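PDB 6Z34: CymD from Pseudomonas putida, which forms an outer-membrane channel of the FadL family for monoaromatic hydrocarbons such as toluene, probably releasing them into the membrane by lateral diffusion. Local coordinates for residues E129-L134 against N207-G212; T173-L178 against A191-P196; G186-A191 against F316-T321. All blocks are in the same frame, centred on the assembly; numbering follows the deposited sequence.

Interaction 1 of 3, residues E129-L134 against N207-G212; sequences ENYSRL and NHRASG
R133 and H208 lie with their flat groups nearly parallel, the guanidinium and imidazole planes only 17° apart, yet they do not stack. The arginine brings NH1 to the edge of the imidazole, near the ring plane, with NH1 of R133 3.8 Å from NE2 of H208. No hydrogen bond joins them. Seen from the arginine, NE2 approaches obliquely. R133 reaches this far because its chain is extended from CG to NE, with CG anti to the backbone N (chi1 -180°). Its NH2 is salt-bridged to D104, while NH1 is the nitrogen nearest the histidine. Beside this pair, Y131 directs its hydroxyl at the same loop: its OH comes 4.3 Å from CD of R209, a loose contact with the aliphatic part of that side chain. The tyrosine is held more firmly by the hydrogen bond of OH with D206, just ahead of 207-212, while the carbonyl O of E129 lies in the ring plane at its edge. Neither pairing buries much surface. The arrangement joins the start of barrel strand 131-146 to an interruption in strand 198-229, across the intervening strand 151-171, on the wall of a FadL-type antiparallel beta barrel.

Interaction 2 of 3, residues T173-L178 against A191-P196; sequences TQIGTL and ALLSVP
Helix 172-180 and the end of helix 188-193 approach with I175 and L193 as the nearest backbone points, 9.3 Å from CA of I175 to CA of L193. Both helices belong to the long connection between strands 151-171 and 198-229 of the FadL-type barrel, which by the family topology is extracellular. Segment 173-178 is regular helix, as the bond from T177 N to T173 O (2.8 Å) attests; D171 accepts bonds from the backbone of Q174 and, weakly, of T173 at its start. Segment 191-196 leaves its helix and runs on as loop toward P196, whose carbonyl bonds S259 OG.

The contact is wholly apolar and centres on the buried I175, which meets two leucines with two different branches. Its CG2 stands anti to the backbone N, while CG1 (chi1 -69°) lies beside that nitrogen and carries CD1 off another way. CD1 of I175 meets CD2 of L192 at 4.2 Å, and CG2 of I175 meets CD2 of L193 at 4.1 Å. The I175 and L193 side chains run antiparallel alongside one another and touch only through these methyls. L192 also rests on A257 of strand 234-259, linking the helix pair to the neighbouring strand. Past L193, V195 N donates to the carbonyl O of L192, at 2.9 Å.

Interaction 3 of 3, residues G186-A191 against F316-T321; sequences GSLMPA and FKQKAT
The F316 ring is met by L188 at its edge: CD2 of the leucine lies near the ring plane, 3.5 Å from CE2 of F316, with CD2 of the ring next nearest at 3.9 Å. The methyl therefore abuts the rim of the phenyl and does not cover a face. The second flat group, the Q318 amide, presents OE1 to the other leucine methyl, CD1 of L188 being 3.9 Å from OE1 of Q318.

This is helix-on-strand packing in the part of the FadL-type barrel that, by family topology, extends beyond the membrane wall: helix 188-193 sits against strand 313-318, which is flanked by strands 265-273 and 324-328. F316 and Q318, two residues apart on the strand, both reach the leucine, whereas K317 between them points away. L188 spans the pair with one methyl each; it lies aslant to the phenylalanine and nearly perpendicular to the glutamine. In F316 a chi1 of 161° swings the ring toward the helix, although CB does not point there, and Q318 is extended beyond CG, carrying its amide out to the leucine.

I325 touches both L188 and F316, and L271 also packs on F316, so the apolar cluster draws on both flanking strands. On the polar side OE1 of Q318 faces T321 OG1, though the modelled separation is implausibly short and its detail is doubtful; OG1 also accepts a hydrogen bond from D323 N. The helix is tied to the same region through a backbone hydrogen bond between L188 and T324. M189 N donates to the carbonyl O of G186 at 3.0 Å.

In the fold
Interactions 2 and 3 meet directly. They share A191 and helix 188-193, their centres are 13 Å apart, and CG2 of I175 packs on SD of M189 at 3.8 Å. L188 and M189 thus turn to different neighbours: the first to strand 313-318, the second mainly to I175 and V179 of helix 172-180. Interaction 1 is separate, its centre 23 Å from that of interaction 2 and 21 Å from that of interaction 3, with no touch between them. Strand 198-229, which follows helix 188-193 in the chain, carries 207-212 back toward the barrel wall. The centres of interactions 2 and 3 lie about 36 and 34 Å from the centre of the chain, that of interaction 1 about 18 Å.

Interaction 1 of 3, residues E129-L134 against N207-G212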
loop_
_atom_site.group_PDB
_atom_site.type_symbol
_atom_site.label_atom_id
_atom_site.label_comp_id
_atom_site.label_asym_id
_atom_site.label_seq_id
_atom_site.Cartn_x
_atom_site.Cartn_y
_atom_site.Cartn_z
ATOM N N GLU A 129 9.089 10.626 19.269
ATOM C CA GLU A 129 9.259 10.887 17.848
ATOM C C GLU A 129 7.917 11.182 17.181
ATOM O O GLU A 129 6.848 10.802 17.671
ATOM C CB GLU A 129 9.907 9.687 17.158
ATOM C CG GLU A 129 11.406 9.764 16.999
ATOM C CD GLU A 129 11.882 9.012 15.773
ATOM O OE1 GLU A 129 11.173 8.078 15.331
ATOM O OE2 GLU A 129 12.966 9.353 15.255
ATOM N N ASN A 130 7.983 11.847 16.031
ATOM C CA ASN A 130 6.824 11.973 15.158
ATOM C C ASN A 130 6.831 10.818 14.170
ATOM O O ASN A 130 7.784 10.661 13.398
ATOM C CB ASN A 130 6.823 13.308 14.425
ATOM C CG ASN A 130 6.370 14.440 15.312
ATOM O OD1 ASN A 130 5.237 14.908 15.220
ATOM N ND2 ASN A 130 7.248 14.864 16.206
ATOM N N TYR A 131 5.776 10.010 14.192
ATOM C CA TYR A 131 5.743 8.843 13.334
ATOM C C TYR A 131 4.307 8.448 13.058
ATOM O O TYR A 131 3.377 8.816 13.777
ATOM C CB TYR A 131 6.486 7.660 13.952
ATOM C CG TYR A 131 5.744 7.059 15.122
ATOM C CD1 TYR A 131 5.781 7.659 16.382
ATOM C CD2 TYR A 131 4.992 5.904 14.970
ATOM C CE1 TYR A 131 5.100 7.112 17.450
ATOM C CE2 TYR A 131 4.309 5.355 16.032
ATOM C CZ TYR A 131 4.363 5.960 17.265
ATOM O OH TYR A 131 3.676 5.400 18.315
ATOM N N SER A 132 4.147 7.677 11.995
ATOM C CA SER A 132 2.855 7.100 11.671
ATOM C C SER A 132 3.112 5.739 11.055
ATOM O O SER A 132 3.823 5.643 10.052
ATOM C CB SER A 132 2.087 7.995 10.713
ATOM O OG SER A 132 0.769 7.520 10.551
ATOM N N ARG A 133 2.572 4.697 11.671
ATOM C CA ARG A 133 2.571 3.363 11.091
ATOM C C ARG A 133 1.193 3.088 10.516
ATOM O O ARG A 133 0.184 3.227 11.216
ATOM C CB ARG A 133 2.934 2.296 12.128
ATOM C CG ARG A 133 2.952 0.861 11.571
ATOM C CD ARG A 133 2.883 -0.181 12.691
ATOM N NE ARG A 133 2.896 -1.558 12.183
ATOM C CZ ARG A 133 2.586 -2.635 12.908
ATOM N NH1 ARG A 133 2.224 -2.509 14.181
ATOM N NH2 ARG A 133 2.626 -3.842 12.358
ATOM N N LEU A 134 1.160 2.684 9.250
ATOM C CA LEU A 134 -0.073 2.448 8.518
ATOM C C LEU A 134 -0.147 0.967 8.172
ATOM O O LEU A 134 0.753 0.422 7.523
ATOM C CB LEU A 134 -0.121 3.308 7.254
ATOM C CG LEU A 134 -1.178 3.016 6.192
ATOM C CD1 LEU A 134 -2.562 3.253 6.769
ATOM C CD2 LEU A 134 -0.937 3.885 4.966
ATOM N N ASN A 207 -0.955 0.745 19.597
ATOM C CA ASN A 207 -1.224 -0.586 20.150
ATOM C C ASN A 207 -0.064 -1.115 20.982
ATOM O O ASN A 207 -0.280 -1.824 21.974
ATOM C CB ASN A 207 -1.501 -1.595 19.015
ATOM C CG ASN A 207 -2.908 -1.490 18.438
ATOM O OD1 ASN A 207 -3.097 -1.013 17.316
ATOM N ND2 ASN A 207 -3.901 -1.958 19.195
ATOM N N HIS A 208 1.169 -0.811 20.582
ATOM C CA HIS A 208 2.341 -1.414 21.200
ATOM C C HIS A 208 2.830 -0.680 22.440
ATOM O O HIS A 208 3.612 -1.254 23.206
ATOM C CB HIS A 208 3.479 -1.502 20.183
ATOM C CG HIS A 208 3.357 -2.666 19.253
ATOM N ND1 HIS A 208 3.230 -3.964 19.701
ATOM C CD2 HIS A 208 3.320 -2.728 17.901
ATOM C CE1 HIS A 208 3.129 -4.776 18.665
ATOM N NE2 HIS A 208 3.181 -4.052 17.561
ATOM N N ARG A 209 2.397 0.562 22.660
ATOM C CA ARG A 209 2.823 1.317 23.833
ATOM C C ARG A 209 1.739 1.426 24.898
ATOM O O ARG A 209 2.057 1.694 26.059
ATOM C CB ARG A 209 3.298 2.723 23.419
ATOM C CG ARG A 209 4.488 2.716 22.443
ATOM C CD ARG A 209 5.067 4.102 22.186
ATOM N NE ARG A 209 5.590 4.739 23.395
ATOM C CZ ARG A 209 6.867 4.711 23.776
ATOM N NH1 ARG A 209 7.244 5.327 24.891
ATOM N NH2 ARG A 209 7.767 4.066 23.048
ATOM N N ALA A 210 0.480 1.203 24.533
ATOM C CA ALA A 210 -0.634 1.223 25.468
ATOM C C ALA A 210 -1.757 0.406 24.848
ATOM O O ALA A 210 -2.035 0.543 23.653
ATOM C CB ALA A 210 -1.095 2.656 25.764
ATOM N N SER A 211 -2.382 -0.458 25.648
ATOM C CA SER A 211 -3.350 -1.399 25.090
ATOM C C SER A 211 -4.559 -0.659 24.534
ATOM O O SER A 211 -5.058 0.297 25.134
ATOM C CB SER A 211 -3.790 -2.418 26.144
ATOM O OG SER A 211 -4.461 -3.515 25.537
ATOM N N GLY A 212 -5.018 -1.096 23.365
ATOM C CA GLY A 212 -6.098 -0.426 22.677
ATOM C C GLY A 212 -5.736 0.896 22.037
ATOM O O GLY A 212 -6.621 1.548 21.466
#

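Interaction 2 of 3, residues T173-L178 against A191-P196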
loop_
_atom_site.group_PDB
_atom_site.type_symbol
_atom_site.label_atom_id
_atom_site.label_comp_id
_atom_site.label_asym_id
_atom_site.label_seq_id
_atom_site.Cartn_x
_atom_site.Cartn_y
_atom_site.Cartn_z
ATOM N N THR A 173 5.137 26.780 20.400
ATOM C CA THR A 173 5.036 27.667 19.246
ATOM C C THR A 173 4.089 27.097 18.195
ATOM O O THR A 173 3.228 27.818 17.678
ATOM C CB THR A 173 6.425 27.926 18.664
ATOM O OG1 THR A 173 7.152 28.781 19.560
ATOM C CG2 THR A 173 6.324 28.592 17.299
ATOM N N GLN A 174 4.207 25.795 17.900
ATOM C CA GLN A 174 3.372 25.185 16.865
ATOM C C GLN A 174 1.895 25.260 17.229
ATOM O O GLN A 174 1.055 25.589 16.384
ATOM C CB GLN A 174 3.794 23.738 16.637
ATOM C CG GLN A 174 5.051 23.570 15.800
ATOM C CD GLN A 174 5.892 22.373 16.237
ATOM O OE1 GLN A 174 5.372 21.289 16.492
ATOM N NE2 GLN A 174 7.201 22.577 16.340
ATOM N N ILE A 175 1.563 24.981 18.492
ATOM C CA ILE A 175 0.195 25.173 18.969
ATOM C C ILE A 175 -0.268 26.607 18.707
ATOM O O ILE A 175 -1.366 26.836 18.185
ATOM C CB ILE A 175 0.094 24.801 20.461
ATOM C CG1 ILE A 175 0.273 23.282 20.636
ATOM C CG2 ILE A 175 -1.234 25.279 21.039
ATOM C CD1 ILE A 175 0.684 22.812 22.048
ATOM N N GLY A 176 0.575 27.590 19.037
ATOM C CA GLY A 176 0.264 28.988 18.793
ATOM C C GLY A 176 0.017 29.356 17.340
ATOM O O GLY A 176 -1.021 29.940 17.014
ATOM N N THR A 177 0.973 29.035 16.458
ATOM C CA THR A 177 0.787 29.263 15.025
ATOM C C THR A 177 -0.503 28.628 14.532
ATOM O O THR A 177 -1.170 29.164 13.641
ATOM C CB THR A 177 1.989 28.709 14.248
ATOM O OG1 THR A 177 3.074 29.643 14.312
ATOM C CG2 THR A 177 1.636 28.449 12.788
ATOM N N LEU A 178 -0.887 27.515 15.133
ATOM C CA LEU A 178 -2.063 26.758 14.752
ATOM C C LEU A 178 -3.317 27.195 15.513
ATOM O O LEU A 178 -4.430 26.958 15.028
ATOM C CB LEU A 178 -1.731 25.279 14.976
ATOM C CG LEU A 178 -2.259 23.938 14.485
ATOM C CD1 LEU A 178 -1.996 23.620 13.012
ATOM C CD2 LEU A 178 -1.511 22.941 15.374
ATOM N N ALA A 191 -6.999 24.934 29.347
ATOM C CA ALA A 191 -6.454 24.194 30.480
ATOM C C ALA A 191 -5.030 23.730 30.209
ATOM O O ALA A 191 -4.220 23.629 31.139
ATOM C CB ALA A 191 -7.354 23.002 30.809
ATOM N N LEU A 192 -4.699 23.467 28.942
ATOM C CA LEU A 192 -3.352 23.028 28.602
ATOM C C LEU A 192 -2.368 24.192 28.557
ATOM O O LEU A 192 -1.259 24.094 29.097
ATOM C CB LEU A 192 -3.378 22.279 27.274
ATOM C CG LEU A 192 -2.045 21.690 26.844
ATOM C CD1 LEU A 192 -2.143 20.172 26.721
ATOM C CD2 LEU A 192 -1.676 22.318 25.527
ATOM N N LEU A 193 -2.755 25.310 27.942
ATOM C CA LEU A 193 -1.886 26.483 27.951
ATOM C C LEU A 193 -1.611 26.991 29.362
ATOM O O LEU A 193 -0.664 27.767 29.557
ATOM C CB LEU A 193 -2.496 27.605 27.111
ATOM C CG LEU A 193 -2.895 27.287 25.671
ATOM C CD1 LEU A 193 -3.324 28.564 24.982
ATOM C CD2 LEU A 193 -1.762 26.614 24.913
ATOM N N SER A 194 -2.415 26.579 30.345
ATOM C CA SER A 194 -2.218 26.980 31.732
ATOM C C SER A 194 -1.454 25.931 32.539
ATOM O O SER A 194 -1.364 26.048 33.768
ATOM C CB SER A 194 -3.569 27.299 32.387
ATOM O OG SER A 194 -4.412 26.163 32.461
ATOM N N VAL A 195 -0.914 24.911 31.881
ATOM C CA VAL A 195 0.088 24.050 32.521
ATOM C C VAL A 195 1.384 24.840 32.689
ATOM O O VAL A 195 1.922 25.356 31.691
ATOM C CB VAL A 195 0.320 22.793 31.678
ATOM C CG1 VAL A 195 1.417 21.948 32.298
ATOM C CG2 VAL A 195 -0.967 21.987 31.527
ATOM N N PRO A 196 1.925 24.968 33.903
ATOM C CA PRO A 196 3.128 25.792 34.090
ATOM C C PRO A 196 4.301 25.271 33.274
ATOM O O PRO A 196 4.546 24.063 33.205
ATOM C CB PRO A 196 3.408 25.688 35.596
ATOM C CG PRO A 196 2.152 25.172 36.197
ATOM C CD PRO A 196 1.509 24.321 35.154
#

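Interaction 3 of 3, residues G186-A191 against F316-T321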
loop_
_atom_site.group_PDB
_atom_site.type_symbol
_atom_site.label_atom_id
_atom_site.label_comp_id
_atom_site.label_asym_id
_atom_site.label_seq_id
_atom_site.Cartn_x
_atom_site.Cartn_y
_atom_site.Cartn_z
ATOM N N GLY A 186 -11.174 23.325 20.870
ATOM C CA GLY A 186 -11.530 22.365 21.893
ATOM C C GLY A 186 -11.230 22.917 23.271
ATOM O O GLY A 186 -10.242 23.635 23.478
ATOM N N SER A 187 -12.088 22.560 24.233
ATOM C CA SER A 187 -12.003 23.052 25.604
ATOM C C SER A 187 -10.724 22.632 26.311
ATOM O O SER A 187 -10.430 23.169 27.384
ATOM C CB SER A 187 -13.210 22.564 26.402
ATOM O OG SER A 187 -13.486 21.196 26.131
ATOM N N LEU A 188 -9.971 21.685 25.751
ATOM C CA LEU A 188 -8.699 21.274 26.332
ATOM C C LEU A 188 -7.591 22.297 26.099
ATOM O O LEU A 188 -6.564 22.241 26.783
ATOM C CB LEU A 188 -8.292 19.909 25.763
ATOM C CG LEU A 188 -7.672 18.910 26.743
ATOM C CD1 LEU A 188 -8.516 18.783 28.010
ATOM C CD2 LEU A 188 -7.465 17.534 26.088
ATOM N N MET A 189 -7.785 23.230 25.159
ATOM C CA MET A 189 -6.756 24.231 24.859
ATOM C C MET A 189 -6.436 25.137 26.043
ATOM O O MET A 189 -5.254 25.220 26.429
ATOM C CB MET A 189 -7.187 25.032 23.627
ATOM C CG MET A 189 -6.569 24.568 22.340
ATOM S SD MET A 189 -4.892 25.186 22.183
ATOM C CE MET A 189 -5.174 26.917 22.492
ATOM N N PRO A 190 -7.397 25.838 26.662
ATOM C CA PRO A 190 -7.011 26.778 27.733
ATOM C C PRO A 190 -6.448 26.092 28.966
ATOM O O PRO A 190 -5.507 26.611 29.581
ATOM C CB PRO A 190 -8.322 27.521 28.037
ATOM C CG PRO A 190 -9.391 26.561 27.640
ATOM C CD PRO A 190 -8.857 25.843 26.436
ATOM N N ALA A 191 -6.999 24.934 29.347
ATOM C CA ALA A 191 -6.454 24.194 30.480
ATOM C C ALA A 191 -5.030 23.730 30.209
ATOM O O ALA A 191 -4.220 23.629 31.139
ATOM C CB ALA A 191 -7.354 23.002 30.809
ATOM N N PHE A 316 -9.486 14.520 19.551
ATOM C CA PHE A 316 -9.242 13.756 20.765
ATOM C C PHE A 316 -10.228 14.237 21.819
ATOM O O PHE A 316 -10.429 15.444 21.978
ATOM C CB PHE A 316 -7.791 13.933 21.237
ATOM C CG PHE A 316 -7.552 13.561 22.681
ATOM C CD1 PHE A 316 -7.115 12.284 23.023
ATOM C CD2 PHE A 316 -7.735 14.503 23.698
ATOM C CE1 PHE A 316 -6.881 11.942 24.353
ATOM C CE2 PHE A 316 -7.509 14.177 25.030
ATOM C CZ PHE A 316 -7.083 12.900 25.363
ATOM N N LYS A 317 -10.858 13.300 22.520
ATOM C CA LYS A 317 -11.837 13.631 23.546
ATOM C C LYS A 317 -11.437 12.905 24.820
ATOM O O LYS A 317 -11.333 11.674 24.830
ATOM C CB LYS A 317 -13.268 13.269 23.112
ATOM C CG LYS A 317 -14.148 12.730 24.237
ATOM C CD LYS A 317 -15.625 12.700 23.859
ATOM C CE LYS A 317 -16.398 11.849 24.840
ATOM N NZ LYS A 317 -15.957 10.434 24.657
ATOM N N GLN A 318 -11.188 13.675 25.879
ATOM C CA GLN A 318 -10.644 13.129 27.117
ATOM C C GLN A 318 -11.721 12.342 27.857
ATOM O O GLN A 318 -12.809 12.858 28.124
ATOM C CB GLN A 318 -10.100 14.268 27.975
ATOM C CG GLN A 318 -9.527 13.871 29.312
ATOM C CD GLN A 318 -9.258 15.102 30.188
ATOM O OE1 GLN A 318 -10.089 16.000 30.277
ATOM N NE2 GLN A 318 -8.097 15.137 30.829
ATOM N N LYS A 319 -11.416 11.082 28.190
ATOM C CA LYS A 319 -12.473 10.147 28.579
ATOM C C LYS A 319 -13.055 10.463 29.955
ATOM O O LYS A 319 -14.194 10.075 30.245
ATOM C CB LYS A 319 -11.953 8.707 28.538
ATOM C CG LYS A 319 -13.070 7.658 28.543
ATOM C CD LYS A 319 -13.850 7.651 27.220
ATOM C CE LYS A 319 -15.034 6.686 27.261
ATOM N NZ LYS A 319 -15.642 6.436 25.917
ATOM N N ALA A 320 -12.312 11.164 30.813
ATOM C CA ALA A 320 -12.883 11.571 32.093
ATOM C C ALA A 320 -13.912 12.676 31.898
ATOM O O ALA A 320 -15.080 12.539 32.286
ATOM C CB ALA A 320 -11.776 12.030 33.046
ATOM N N THR A 321 -13.493 13.771 31.267
ATOM C CA THR A 321 -14.280 14.996 31.230
ATOM C C THR A 321 -15.243 15.036 30.050
ATOM O O THR A 321 -16.383 15.496 30.185
ATOM C CB THR A 321 -13.329 16.194 31.161
ATOM O OG1 THR A 321 -12.466 16.035 30.026
ATOM C CG2 THR A 321 -12.470 16.274 32.409
#